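Local coordinates for CRISPR system Cmr subunit Cmr6 (Pyrococcus furiosus, PDB 4W8V), which binds RNA as a subunit of the type III-B CRISPR Cmr complex, capping together with Cmr1 one end of an elongated ribonucleoprotein that defends against mobile genetic elements, at residues K217-S220 with L221-A225; Y64-L67 with A68-N72; D86-K90 with G91-E95; Y35-S38 with I39-R43; C106-L109 with C110-L114. All blocks are in the same frame, centred on the assembly; numbering follows the deposited sequence.

Interaction 1: residues K217-S220 with L221-A225; sequences KAFS and LVKLA
Phe-219 and Lys-223 meet one helical turn apart. Ring atom CE2 of Phe-219 lies 4.1 Å from CD of Lys-223, a loose touch between an aromatic rim atom and the aliphatic part of the lysine. CG of Phe-219 stands anti to the backbone N (chi1 -174°), which swings the ring toward the later turn. The lysine chain then bends at chi3 and chi4, and its amino group leaves the contact for a salt bridge with Glu-244. Several other close approaches are made to carbonyl oxygens. CG2 of Val-222 sits 3.3 Å from O of Ala-218, and CB of Leu-224 sits 3.4 Å from O of Ser-220. Four i to i+4 backbone bonds fix this spacing, as in any regular alpha helix. The straightest runs from Lys-223 N to Phe-219 O, 3.0 Å long with 169° at the hydrogen. Lys-217 NZ forms a salt bridge with Glu-128. Both segments belong to helix 212-228, which is largely buried here. Leu-221 and Leu-224 face helix 108-116 and helix 52-68, Val-222 also packs on helix 52-68, and Phe-219 rests on Ile-15 and Phe-19 of strand 13-21. The helix therefore lies between the helical part and the four-stranded antiparallel sheet.

Interaction 2: residues Y64-L67 with A68-N72; sequences YYVL and AEFIN
The carbonyl oxygen of Val-66 is approached by two residues of the following turn. It accepts from Glu-69 N at 3.0 Å, with the donor well above the carbonyl plane. The edge of the Phe-70 ring also reaches it, CD1 of Phe-70 lying 3.2 Å from O of Val-66. Phe-70 N bonds to Leu-67 O at 2.9 Å. These i to i+3 bonds replace the i to i+4 pattern where helix 52-68 runs out, and a type I turn spans Ala-68 to Ile-71. The Phe-70 ring folds back because its CG is anti to the carbonyl carbon (chi1 -71°). CD2 of Leu-67 covers one face as a CH-pi contact, 3.9 Å from the ring centroid. CG1 of Val-66 lies 3.7 Å from CE1 of Phe-70. Glu-69 runs extended to Ser-107, which its OE2 binds. Around this turn, Leu-67 packs on Phe-88 of helix 77-90 and on helix 122-133. Phe-70 touches Cys-110 of helix 108-116 and Val-122 of helix 122-133.

Interaction 3: residues D86-K90 with G91-E95; sequences DAFMK and GDPKE
Phe-88 and Pro-93 form a CH-pi contact across the tight link between helix 77-90 and helix 93-96. CB of Pro-93 stands over the middle of the Phe-88 ring, 3.6 Å from its centroid and only 6° off the ring normal. The two side chains cross at about a right angle. CG of Pro-93 reaches just the CD1 side of the ring, 4.0 Å from CD1 of Phe-88. Pro-93 also places its CD 3.7 Å from O of Ala-87. The backbone turns at Gly-91, whose N bonds to Asp-86 O at 3.2 Å and more weakly to Ala-87 O. The first of these is an i to i+5 bond, a wider turn than the helix proper, and Asp-86 O takes Lys-90 N as well. A water bridges the link by donating to Phe-88 O at 2.6 Å and to Gly-91 O at 2.7 Å. Asp-92 is the N-cap of the next helix, and its OD1 accepts a weak bond from Lys-94 N. This short interhelical link belongs to the helical part of the RAMP protein. Lys-94 is paired with Asp-127, and Pro-93 packs on Ile-130, both on helix 122-133. The Tyr-64 ring of helix 52-68 also meets the Phe-88 ring.

Interaction 4: residues Y35-S38 with I39-R43; sequences YETS and IRLLR
Ile-39 lies against Tyr-35 one turn earlier on the short surface helix 34-43 of this RAMP-family protein. The isoleucine can be followed outward. Its CB is 3.9 Å from the carbonyl oxygen O of Tyr-35. CG1, anti to the carbonyl carbon (chi1 -59°), moves onto the tyrosine. It sits over one face of the ring, displaced toward the rim, 4.1 Å from the centroid and 20° off the normal, a CH-pi contact. CD1 continues toward the phenol end and stops 3.9 Å from OH of Tyr-35. The two side chains run side by side and point the same way. On another side of the helix Thr-37 and Leu-41 do likewise. Four backbone bonds of the i to i+4 kind support these pairs. Ile-39 N donates to Tyr-35 O almost in line with the carbonyl, and Leu-41 N donates to Thr-37 O at 2.9 Å. A wider pi-type turn spans residues 39 to 43. The hydroxyls of Thr-37 and Ser-38 turn back to carbonyls of the preceding turn, those of Ser-33 and Val-34. The Arg-40 guanidinium reaches off the helix to a salt bridge with Glu-32 and a hydrogen bond to the carbonyl of Gly-46, tying the helix to the adjoining loops. The methyl CG2 of Thr-37 touches CD1 of Leu-41 at 3.6 Å.

Interaction 5: residues C106-L109 with C110-L114; sequences CSRL and CKEFL
Ser-107 caps the start of helix 108-116. Its OG accepts from Cys-110 N at 2.9 Å with 156° at the hydrogen. The torsion chi1 of 71° places OG between the backbone N and the carbonyl carbon, turned toward the first turn. The hydroxyl is shared with Glu-69, so the cap joins the helix start to the turn after helix 52-68. Backbone bonds follow from Lys-111 N to Ser-107 O and from Glu-112 N to Arg-108 O, the latter the straightest at 171°. The sulfur contacts come next. SG of Cys-110 lies 3.5 Å from CB of Cys-106 and 3.5 Å from SG of Cys-106. That is far beyond a disulfide length, so the two sulfurs are simply in contact. SG of Cys-106 also reaches CD1 of Leu-114 at 4.2 Å. Lys-111 bends at chi2 and lays its chain alongside Cys-106, with CE of Lys-111 3.7 Å from CB of Cys-106. Among the charged groups, Arg-108 NH1 and Glu-112 OE2 are 4.4 Å apart, too far for a salt bridge. Each is paired with helix 212-228 instead, Arg-108 with Asp-228 and Glu-112 with Arg-227. Leu-109 packs on helix 52-68. Phe-113 sits among helix 52-68, helix 122-133 and Leu-221 of helix 212-228.

Overall arrangement
All five contacts are local, and they follow one another along the chain without nesting or crossing. Interaction 4 comes first, on helix 34-43. It stands apart, its centre about 41 Å from that of interaction 2, on the opposite side of the chain's centre. Interaction 2 closes the end of helix 52-68, and interaction 3 closes the link from helix 77-90 to helix 93-96. These two touch through Tyr-64, Phe-88 and Met-89. Interaction 5 opens helix 108-116 and meets interaction 2 through Glu-69, Val-66 and Phe-70. Interaction 1, within helix 212-228, packs on interaction 5 and connects this group of helices to the four-stranded sheet.

Interaction 1: residues K217-S220 with L221-A225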
loop_
_atom_site.group_PDB
_atom_site.type_symbol
_atom_site.label_atom_id
_atom_site.label_comp_id
_atom_site.label_asym_id
_atom_site.label_seq_id
_atom_site.Cartn_x
_atom_site.Cartn_y
_atom_site.Cartn_z
ATOM N N LYS A 217 -6.260 -9.872 -9.253
ATOM C CA LYS A 217 -6.537 -9.934 -7.831
ATOM C C LYS A 217 -5.685 -8.909 -7.096
ATOM O O LYS A 217 -6.176 -8.188 -6.226
ATOM C CB LYS A 217 -6.270 -11.335 -7.293
ATOM C CG LYS A 217 -7.173 -12.392 -7.884
ATOM C CD LYS A 217 -7.041 -13.703 -7.138
ATOM C CE LYS A 217 -7.851 -14.804 -7.816
ATOM N NZ LYS A 217 -7.714 -16.109 -7.107
ATOM N N ALA A 218 -4.412 -8.843 -7.480
ATOM C CA ALA A 218 -3.463 -7.891 -6.922
ATOM C C ALA A 218 -3.974 -6.468 -7.065
ATOM O O ALA A 218 -3.920 -5.667 -6.131
ATOM C CB ALA A 218 -2.096 -8.036 -7.596
ATOM N N PHE A 219 -4.487 -6.171 -8.244
ATOM C CA PHE A 219 -5.018 -4.854 -8.547
ATOM C C PHE A 219 -6.193 -4.519 -7.636
ATOM O O PHE A 219 -6.374 -3.376 -7.223
ATOM C CB PHE A 219 -5.443 -4.785 -10.019
ATOM C CG PHE A 219 -5.872 -3.416 -10.454
ATOM C CD1 PHE A 219 -4.933 -2.413 -10.665
ATOM C CD2 PHE A 219 -7.209 -3.120 -10.629
ATOM C CE1 PHE A 219 -5.325 -1.145 -11.046
ATOM C CE2 PHE A 219 -7.612 -1.853 -11.026
ATOM C CZ PHE A 219 -6.667 -0.865 -11.234
ATOM N N SER A 220 -6.985 -5.533 -7.321
ATOM C CA SER A 220 -8.176 -5.349 -6.510
ATOM C C SER A 220 -7.787 -5.060 -5.066
ATOM O O SER A 220 -8.415 -4.259 -4.386
ATOM C CB SER A 220 -9.068 -6.586 -6.598
ATOM O OG SER A 220 -9.785 -6.595 -7.814
ATOM N N LEU A 221 -6.724 -5.705 -4.615
ATOM C CA LEU A 221 -6.195 -5.424 -3.302
ATOM C C LEU A 221 -5.642 -3.999 -3.254
ATOM O O LEU A 221 -5.835 -3.291 -2.278
ATOM C CB LEU A 221 -5.125 -6.455 -2.929
ATOM C CG LEU A 221 -5.669 -7.846 -2.589
ATOM C CD1 LEU A 221 -4.536 -8.802 -2.301
ATOM C CD2 LEU A 221 -6.639 -7.771 -1.405
ATOM N N VAL A 222 -4.988 -3.567 -4.324
ATOM C CA VAL A 222 -4.387 -2.236 -4.360
ATOM C C VAL A 222 -5.464 -1.154 -4.296
ATOM O O VAL A 222 -5.332 -0.162 -3.562
ATOM C CB VAL A 222 -3.526 -2.077 -5.626
ATOM C CG1 VAL A 222 -3.258 -0.608 -5.947
ATOM C CG2 VAL A 222 -2.231 -2.857 -5.474
ATOM N N LYS A 223 -6.536 -1.369 -5.063
ATOM C CA LYS A 223 -7.731 -0.549 -5.007
ATOM C C LYS A 223 -8.221 -0.425 -3.582
ATOM O O LYS A 223 -8.451 0.674 -3.072
ATOM C CB LYS A 223 -8.856 -1.160 -5.860
ATOM C CG LYS A 223 -9.099 -0.514 -7.212
ATOM C CD LYS A 223 -10.229 -1.219 -7.980
ATOM C CE LYS A 223 -11.605 -0.783 -7.483
ATOM N NZ LYS A 223 -11.908 0.631 -7.847
ATOM N N LEU A 224 -8.441 -1.583 -2.974
ATOM C CA LEU A 224 -8.944 -1.671 -1.619
ATOM C C LEU A 224 -8.046 -0.881 -0.672
ATOM O O LEU A 224 -8.512 -0.095 0.148
ATOM C CB LEU A 224 -9.031 -3.143 -1.207
ATOM C CG LEU A 224 -9.677 -3.560 0.106
ATOM C CD1 LEU A 224 -11.018 -2.869 0.303
ATOM C CD2 LEU A 224 -9.834 -5.068 0.083
ATOM N N ALA A 225 -6.744 -1.060 -0.818
ATOM C CA ALA A 225 -5.785 -0.437 0.093
ATOM C C ALA A 225 -5.690 1.089 -0.088
ATOM O O ALA A 225 -5.517 1.825 0.884
ATOM C CB ALA A 225 -4.409 -1.102 -0.083
#

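Interaction 2: residues Y64-L67 with A68-N72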
loop_
_atom_site.group_PDB
_atom_site.type_symbol
_atom_site.label_atom_id
_atom_site.label_comp_id
_atom_site.label_asym_id
_atom_site.label_seq_id
_atom_site.Cartn_x
_atom_site.Cartn_y
_atom_site.Cartn_z
ATOM N N TYR A 64 -2.105 -8.570 5.905
ATOM C CA TYR A 64 -1.664 -9.115 7.190
ATOM C C TYR A 64 -2.711 -8.784 8.234
ATOM O O TYR A 64 -2.917 -9.528 9.180
ATOM C CB TYR A 64 -0.311 -8.558 7.621
ATOM C CG TYR A 64 0.781 -8.678 6.595
ATOM C CD1 TYR A 64 0.784 -9.705 5.668
ATOM C CD2 TYR A 64 1.814 -7.752 6.553
ATOM C CE1 TYR A 64 1.779 -9.805 4.734
ATOM C CE2 TYR A 64 2.816 -7.851 5.629
ATOM C CZ TYR A 64 2.797 -8.878 4.722
ATOM O OH TYR A 64 3.798 -8.972 3.795
ATOM N N TYR A 65 -3.352 -7.638 8.042
ATOM C CA TYR A 65 -4.398 -7.174 8.924
ATOM C C TYR A 65 -5.614 -8.092 8.857
ATOM O O TYR A 65 -6.161 -8.507 9.883
ATOM C CB TYR A 65 -4.770 -5.745 8.562
ATOM C CG TYR A 65 -5.832 -5.111 9.416
ATOM C CD1 TYR A 65 -7.185 -5.213 9.079
ATOM C CD2 TYR A 65 -5.490 -4.375 10.535
ATOM C CE1 TYR A 65 -8.166 -4.615 9.857
ATOM C CE2 TYR A 65 -6.460 -3.774 11.323
ATOM C CZ TYR A 65 -7.793 -3.891 10.977
ATOM O OH TYR A 65 -8.747 -3.285 11.764
ATOM N N VAL A 66 -6.033 -8.409 7.642
ATOM C CA VAL A 66 -7.176 -9.278 7.428
ATOM C C VAL A 66 -6.883 -10.702 7.911
ATOM O O VAL A 66 -7.705 -11.317 8.594
ATOM C CB VAL A 66 -7.572 -9.287 5.933
ATOM C CG1 VAL A 66 -8.430 -10.487 5.601
ATOM C CG2 VAL A 66 -8.266 -7.984 5.577
ATOM N N LEU A 67 -5.703 -11.219 7.573
ATOM C CA LEU A 67 -5.365 -12.606 7.888
ATOM C C LEU A 67 -5.150 -12.837 9.380
ATOM O O LEU A 67 -5.183 -13.981 9.843
ATOM C CB LEU A 67 -4.123 -13.043 7.112
ATOM C CG LEU A 67 -4.420 -13.508 5.680
ATOM C CD1 LEU A 67 -3.144 -13.887 4.929
ATOM C CD2 LEU A 67 -5.388 -14.675 5.718
ATOM N N ALA A 68 -4.922 -11.758 10.122
ATOM C CA ALA A 68 -4.814 -11.837 11.573
ATOM C C ALA A 68 -6.149 -12.305 12.157
ATOM O O ALA A 68 -6.194 -12.972 13.184
ATOM C CB ALA A 68 -4.403 -10.489 12.159
ATOM N N GLU A 69 -7.240 -11.957 11.482
ATOM C CA GLU A 69 -8.563 -12.407 11.887
ATOM C C GLU A 69 -8.736 -13.924 11.681
ATOM O O GLU A 69 -9.680 -14.513 12.207
ATOM C CB GLU A 69 -9.646 -11.649 11.111
ATOM C CG GLU A 69 -9.465 -10.137 11.057
ATOM C CD GLU A 69 -10.573 -9.422 10.273
ATOM O OE1 GLU A 69 -11.757 -9.799 10.415
ATOM O OE2 GLU A 69 -10.254 -8.484 9.516
ATOM N N PHE A 70 -7.823 -14.544 10.927
ATOM C CA PHE A 70 -7.921 -15.968 10.577
ATOM C C PHE A 70 -7.198 -16.907 11.552
ATOM O O PHE A 70 -7.206 -18.115 11.360
ATOM C CB PHE A 70 -7.369 -16.220 9.161
ATOM C CG PHE A 70 -8.232 -15.680 8.055
ATOM C CD1 PHE A 70 -8.565 -14.339 8.009
ATOM C CD2 PHE A 70 -8.694 -16.512 7.050
ATOM C CE1 PHE A 70 -9.355 -13.835 6.995
ATOM C CE2 PHE A 70 -9.488 -16.017 6.040
ATOM C CZ PHE A 70 -9.817 -14.676 6.007
ATOM N N ILE A 71 -6.553 -16.360 12.576
ATOM C CA ILE A 71 -5.906 -17.184 13.594
ATOM C C ILE A 71 -6.352 -16.715 14.978
ATOM O O ILE A 71 -6.920 -15.634 15.108
ATOM C CB ILE A 71 -4.361 -17.149 13.468
ATOM C CG1 ILE A 71 -3.817 -15.736 13.635
ATOM C CG2 ILE A 71 -3.922 -17.648 12.102
ATOM C CD1 ILE A 71 -2.363 -15.595 13.225
ATOM N N ASN A 72 -6.132 -17.540 15.998
ATOM C CA ASN A 72 -6.590 -17.220 17.349
ATOM C C ASN A 72 -5.681 -17.825 18.416
ATOM O O ASN A 72 -4.586 -17.318 18.665
ATOM C CB ASN A 72 -8.029 -17.696 17.568
#

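Interaction 3: residues D86-K90 with G91-E95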
loop_
_atom_site.group_PDB
_atom_site.type_symbol
_atom_site.label_atom_id
_atom_site.label_comp_id
_atom_site.label_asym_id
_atom_site.label_seq_id
_atom_site.Cartn_x
_atom_site.Cartn_y
_atom_site.Cartn_z
ATOM N N ASP A 86 5.201 -10.705 10.302
ATOM C CA ASP A 86 6.550 -11.275 10.411
ATOM C C ASP A 86 6.680 -12.552 9.608
ATOM O O ASP A 86 7.737 -12.815 9.035
ATOM C CB ASP A 86 6.917 -11.552 11.875
ATOM C CG ASP A 86 7.225 -10.291 12.645
ATOM O OD1 ASP A 86 7.304 -9.213 12.021
ATOM O OD2 ASP A 86 7.410 -10.373 13.882
ATOM N N ALA A 87 5.612 -13.347 9.568
ATOM C CA ALA A 87 5.624 -14.608 8.836
ATOM C C ALA A 87 5.759 -14.381 7.344
ATOM O O ALA A 87 6.616 -14.968 6.697
ATOM C CB ALA A 87 4.373 -15.400 9.121
ATOM N N PHE A 88 4.906 -13.534 6.786
ATOM C CA PHE A 88 4.983 -13.284 5.363
ATOM C C PHE A 88 6.295 -12.600 4.966
ATOM O O PHE A 88 6.870 -12.921 3.930
ATOM C CB PHE A 88 3.798 -12.448 4.913
ATOM C CG PHE A 88 2.614 -13.263 4.474
ATOM C CD1 PHE A 88 2.516 -13.714 3.163
ATOM C CD2 PHE A 88 1.591 -13.561 5.356
ATOM C CE1 PHE A 88 1.432 -14.460 2.739
ATOM C CE2 PHE A 88 0.496 -14.303 4.932
ATOM C CZ PHE A 88 0.423 -14.755 3.620
ATOM N N MET A 89 6.775 -11.677 5.793
ATOM C CA MET A 89 7.910 -10.852 5.401
ATOM C C MET A 89 9.285 -11.437 5.766
ATOM O O MET A 89 10.274 -11.168 5.071
ATOM C CB MET A 89 7.767 -9.449 6.003
ATOM C CG MET A 89 6.508 -8.705 5.541
ATOM S SD MET A 89 6.430 -6.958 6.026
ATOM C CE MET A 89 7.681 -6.281 4.933
ATOM N N LYS A 90 9.351 -12.229 6.832
ATOM C CA LYS A 90 10.634 -12.712 7.342
ATOM C C LYS A 90 10.764 -14.233 7.313
ATOM O O LYS A 90 11.852 -14.765 7.095
ATOM C CB LYS A 90 10.854 -12.208 8.775
ATOM C CG LYS A 90 11.169 -10.727 8.865
ATOM C CD LYS A 90 10.832 -10.166 10.237
ATOM C CE LYS A 90 11.645 -10.815 11.343
ATOM N NZ LYS A 90 11.288 -10.262 12.683
ATOM N N GLY A 91 9.657 -14.932 7.530
ATOM C CA GLY A 91 9.693 -16.379 7.620
ATOM C C GLY A 91 8.933 -17.088 6.523
ATOM O O GLY A 91 8.862 -16.610 5.387
ATOM N N ASP A 92 8.377 -18.244 6.872
ATOM C CA ASP A 92 7.565 -19.044 5.968
ATOM C C ASP A 92 6.101 -18.871 6.334
ATOM O O ASP A 92 5.655 -19.395 7.351
ATOM C CB ASP A 92 7.969 -20.522 6.051
ATOM C CG ASP A 92 7.242 -21.398 5.039
ATOM O OD1 ASP A 92 6.366 -20.896 4.302
ATOM O OD2 ASP A 92 7.551 -22.607 4.990
ATOM N N PRO A 93 5.345 -18.131 5.510
ATOM C CA PRO A 93 3.931 -17.905 5.825
ATOM C C PRO A 93 3.132 -19.205 5.819
ATOM O O PRO A 93 2.295 -19.412 6.697
ATOM C CB PRO A 93 3.467 -16.965 4.709
ATOM C CG PRO A 93 4.413 -17.220 3.589
ATOM C CD PRO A 93 5.734 -17.514 4.232
ATOM N N LYS A 94 3.410 -20.072 4.848
ATOM C CA LYS A 94 2.706 -21.345 4.705
ATOM C C LYS A 94 2.744 -22.156 5.999
ATOM O O LYS A 94 1.719 -22.642 6.468
ATOM C CB LYS A 94 3.310 -22.152 3.556
ATOM C CG LYS A 94 2.347 -23.119 2.905
ATOM C CD LYS A 94 1.164 -22.382 2.305
ATOM C CE LYS A 94 0.142 -23.352 1.745
ATOM N NZ LYS A 94 0.726 -24.212 0.681
ATOM N N GLU A 95 3.933 -22.276 6.575
ATOM C CA GLU A 95 4.143 -23.034 7.801
ATOM C C GLU A 95 3.419 -22.415 8.992
ATOM O O GLU A 95 2.689 -23.100 9.706
ATOM C CB GLU A 95 5.644 -23.139 8.096
HETATM O O HOH W 1 9.127 -14.278 4.038
#

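Interaction 4: residues Y35-S38 with I39-R43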
loop_
_atom_site.group_PDB
_atom_site.type_symbol
_atom_site.label_atom_id
_atom_site.label_comp_id
_atom_site.label_asym_id
_atom_site.label_seq_id
_atom_site.Cartn_x
_atom_site.Cartn_y
_atom_site.Cartn_z
ATOM N N TYR A 35 16.121 12.509 -13.688
ATOM C CA TYR A 35 14.899 12.065 -14.343
ATOM C C TYR A 35 13.668 12.418 -13.514
ATOM O O TYR A 35 12.768 13.103 -14.004
ATOM C CB TYR A 35 14.939 10.571 -14.595
ATOM C CG TYR A 35 13.806 10.105 -15.446
ATOM C CD1 TYR A 35 13.571 10.668 -16.711
ATOM C CD2 TYR A 35 12.956 9.107 -14.997
ATOM C CE1 TYR A 35 12.504 10.231 -17.491
ATOM C CE2 TYR A 35 11.917 8.682 -15.748
ATOM C CZ TYR A 35 11.689 9.231 -17.013
ATOM O OH TYR A 35 10.637 8.736 -17.723
ATOM N N GLU A 36 13.656 12.006 -12.241
ATOM C CA GLU A 36 12.507 12.266 -11.388
ATOM C C GLU A 36 12.194 13.748 -11.273
ATOM O O GLU A 36 11.015 14.131 -11.237
ATOM C CB GLU A 36 12.692 11.693 -9.967
ATOM C CG GLU A 36 12.717 10.178 -9.894
ATOM C CD GLU A 36 13.164 9.675 -8.496
ATOM O OE1 GLU A 36 14.232 10.114 -8.018
ATOM O OE2 GLU A 36 12.445 8.851 -7.896
ATOM N N THR A 37 13.235 14.567 -11.175
ATOM C CA THR A 37 13.065 16.014 -11.132
ATOM C C THR A 37 12.526 16.535 -12.478
ATOM O O THR A 37 11.662 17.419 -12.535
ATOM C CB THR A 37 14.387 16.708 -10.817
ATOM O OG1 THR A 37 14.845 16.310 -9.516
ATOM C CG2 THR A 37 14.222 18.212 -10.851
ATOM N N SER A 38 13.014 15.962 -13.564
ATOM C CA SER A 38 12.563 16.397 -14.900
ATOM C C SER A 38 11.054 16.201 -15.093
ATOM O O SER A 38 10.321 17.148 -15.359
ATOM C CB SER A 38 13.331 15.651 -15.987
ATOM O OG SER A 38 14.677 16.075 -15.998
ATOM N N ILE A 39 10.590 14.968 -14.967
ATOM C CA ILE A 39 9.163 14.684 -15.018
ATOM C C ILE A 39 8.357 15.547 -14.044
ATOM O O ILE A 39 7.349 16.129 -14.421
ATOM C CB ILE A 39 8.888 13.192 -14.707
ATOM C CG1 ILE A 39 9.624 12.308 -15.727
ATOM C CG2 ILE A 39 7.379 12.913 -14.708
ATOM C CD1 ILE A 39 8.846 12.092 -17.018
ATOM N N ARG A 40 8.810 15.653 -12.794
ATOM C CA ARG A 40 7.987 16.320 -11.783
ATOM C C ARG A 40 7.843 17.823 -12.055
ATOM O O ARG A 40 6.749 18.371 -11.987
ATOM C CB ARG A 40 8.559 16.089 -10.369
ATOM C CG ARG A 40 7.708 16.675 -9.245
ATOM C CD ARG A 40 8.176 16.231 -7.836
ATOM N NE ARG A 40 9.388 16.909 -7.401
ATOM C CZ ARG A 40 9.408 18.138 -6.904
ATOM N NH1 ARG A 40 8.282 18.818 -6.758
ATOM N NH2 ARG A 40 10.557 18.679 -6.541
ATOM N N LEU A 41 8.948 18.488 -12.354
ATOM C CA LEU A 41 8.900 19.927 -12.577
ATOM C C LEU A 41 8.224 20.272 -13.914
ATOM O O LEU A 41 7.345 21.129 -13.972
ATOM C CB LEU A 41 10.305 20.535 -12.528
ATOM C CG LEU A 41 11.107 20.422 -11.219
ATOM C CD1 LEU A 41 12.342 21.311 -11.270
ATOM C CD2 LEU A 41 10.266 20.752 -9.985
ATOM N N LEU A 42 8.610 19.563 -14.968
ATOM C CA LEU A 42 8.290 19.975 -16.341
ATOM C C LEU A 42 6.982 19.399 -16.867
ATOM O O LEU A 42 6.333 19.994 -17.726
ATOM C CB LEU A 42 9.434 19.578 -17.276
ATOM C CG LEU A 42 10.849 20.043 -16.927
ATOM C CD1 LEU A 42 11.874 19.146 -17.603
ATOM C CD2 LEU A 42 11.073 21.495 -17.320
ATOM N N ARG A 43 6.600 18.236 -16.357
ATOM C CA ARG A 43 5.370 17.580 -16.772
ATOM C C ARG A 43 4.219 17.757 -15.784
ATOM O O ARG A 43 3.075 18.010 -16.185
ATOM C CB ARG A 43 5.634 16.093 -16.972
ATOM C CG ARG A 43 6.699 15.809 -18.003
ATOM C CD ARG A 43 6.148 16.041 -19.411
ATOM N NE ARG A 43 5.113 15.061 -19.722
ATOM C CZ ARG A 43 3.925 15.357 -20.233
ATOM N NH1 ARG A 43 3.615 16.616 -20.498
ATOM N NH2 ARG A 43 3.051 14.392 -20.478
#

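Interaction 5: residues C106-L109 with C110-L114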
loop_
_atom_site.group_PDB
_atom_site.type_symbol
_atom_site.label_atom_id
_atom_site.label_comp_id
_atom_site.label_asym_id
_atom_site.label_seq_id
_atom_site.Cartn_x
_atom_site.Cartn_y
_atom_site.Cartn_z
ATOM N N CYS A 106 -16.439 -11.409 10.442
ATOM C CA CYS A 106 -15.398 -10.763 9.647
ATOM C C CYS A 106 -15.518 -9.250 9.686
ATOM O O CYS A 106 -16.621 -8.709 9.753
ATOM C CB CYS A 106 -15.453 -11.239 8.193
ATOM S SG CYS A 106 -15.255 -13.014 7.984
ATOM N N SER A 107 -14.383 -8.565 9.626
ATOM C CA SER A 107 -14.403 -7.116 9.458
ATOM C C SER A 107 -14.854 -6.827 8.041
ATOM O O SER A 107 -14.916 -7.735 7.222
ATOM C CB SER A 107 -13.030 -6.501 9.724
ATOM O OG SER A 107 -12.098 -6.820 8.699
ATOM N N ARG A 108 -15.177 -5.573 7.757
ATOM C CA ARG A 108 -15.493 -5.174 6.392
ATOM C C ARG A 108 -14.313 -5.486 5.478
ATOM O O ARG A 108 -14.482 -6.063 4.407
ATOM C CB ARG A 108 -15.839 -3.688 6.328
ATOM C CG ARG A 108 -16.476 -3.237 5.031
ATOM C CD ARG A 108 -16.665 -1.746 5.100
ATOM N NE ARG A 108 -15.416 -1.100 5.473
ATOM C CZ ARG A 108 -14.524 -0.646 4.599
ATOM N NH1 ARG A 108 -14.761 -0.753 3.293
ATOM N NH2 ARG A 108 -13.399 -0.079 5.030
ATOM N N LEU A 109 -13.112 -5.130 5.926
ATOM C CA LEU A 109 -11.915 -5.368 5.124
ATOM C C LEU A 109 -11.743 -6.859 4.870
ATOM O O LEU A 109 -11.355 -7.271 3.783
ATOM C CB LEU A 109 -10.672 -4.793 5.811
ATOM C CG LEU A 109 -10.589 -3.269 5.881
ATOM C CD1 LEU A 109 -9.314 -2.837 6.593
ATOM C CD2 LEU A 109 -10.657 -2.652 4.489
ATOM N N CYS A 110 -12.051 -7.666 5.880
ATOM C CA CYS A 110 -12.023 -9.111 5.725
ATOM C C CYS A 110 -13.041 -9.590 4.686
ATOM O O CYS A 110 -12.719 -10.430 3.853
ATOM C CB CYS A 110 -12.279 -9.792 7.061
ATOM S SG CYS A 110 -12.199 -11.576 6.976
ATOM N N LYS A 111 -14.261 -9.053 4.738
ATOM C CA LYS A 111 -15.296 -9.393 3.763
ATOM C C LYS A 111 -14.816 -9.067 2.350
ATOM O O LYS A 111 -14.897 -9.899 1.451
ATOM C CB LYS A 111 -16.607 -8.637 4.036
ATOM C CG LYS A 111 -17.227 -8.828 5.406
ATOM C CD LYS A 111 -18.074 -10.085 5.485
ATOM C CE LYS A 111 -18.783 -10.207 6.836
ATOM N NZ LYS A 111 -19.793 -9.133 7.059
ATOM N N GLU A 112 -14.314 -7.849 2.169
ATOM C CA GLU A 112 -13.830 -7.381 0.875
ATOM C C GLU A 112 -12.708 -8.260 0.359
ATOM O O GLU A 112 -12.639 -8.571 -0.825
ATOM C CB GLU A 112 -13.345 -5.934 0.972
ATOM C CG GLU A 112 -14.438 -4.908 1.193
ATOM C CD GLU A 112 -15.077 -4.454 -0.103
ATOM O OE1 GLU A 112 -15.407 -5.319 -0.943
ATOM O OE2 GLU A 112 -15.234 -3.229 -0.287
ATOM N N PHE A 113 -11.827 -8.649 1.266
ATOM C CA PHE A 113 -10.705 -9.516 0.944
ATOM C C PHE A 113 -11.172 -10.843 0.363
ATOM O O PHE A 113 -10.649 -11.316 -0.635
ATOM C CB PHE A 113 -9.876 -9.758 2.197
ATOM C CG PHE A 113 -8.738 -10.702 2.003
ATOM C CD1 PHE A 113 -8.842 -12.024 2.403
ATOM C CD2 PHE A 113 -7.552 -10.263 1.439
ATOM C CE1 PHE A 113 -7.787 -12.892 2.240
ATOM C CE2 PHE A 113 -6.486 -11.126 1.280
ATOM C CZ PHE A 113 -6.603 -12.443 1.679
ATOM N N LEU A 114 -12.161 -11.438 1.014
ATOM C CA LEU A 114 -12.677 -12.741 0.623
ATOM C C LEU A 114 -13.452 -12.678 -0.686
ATOM O O LEU A 114 -13.547 -13.672 -1.399
ATOM C CB LEU A 114 -13.560 -13.299 1.742
ATOM C CG LEU A 114 -12.737 -13.693 2.961
ATOM C CD1 LEU A 114 -13.624 -13.903 4.185
ATOM C CD2 LEU A 114 -11.930 -14.940 2.636
#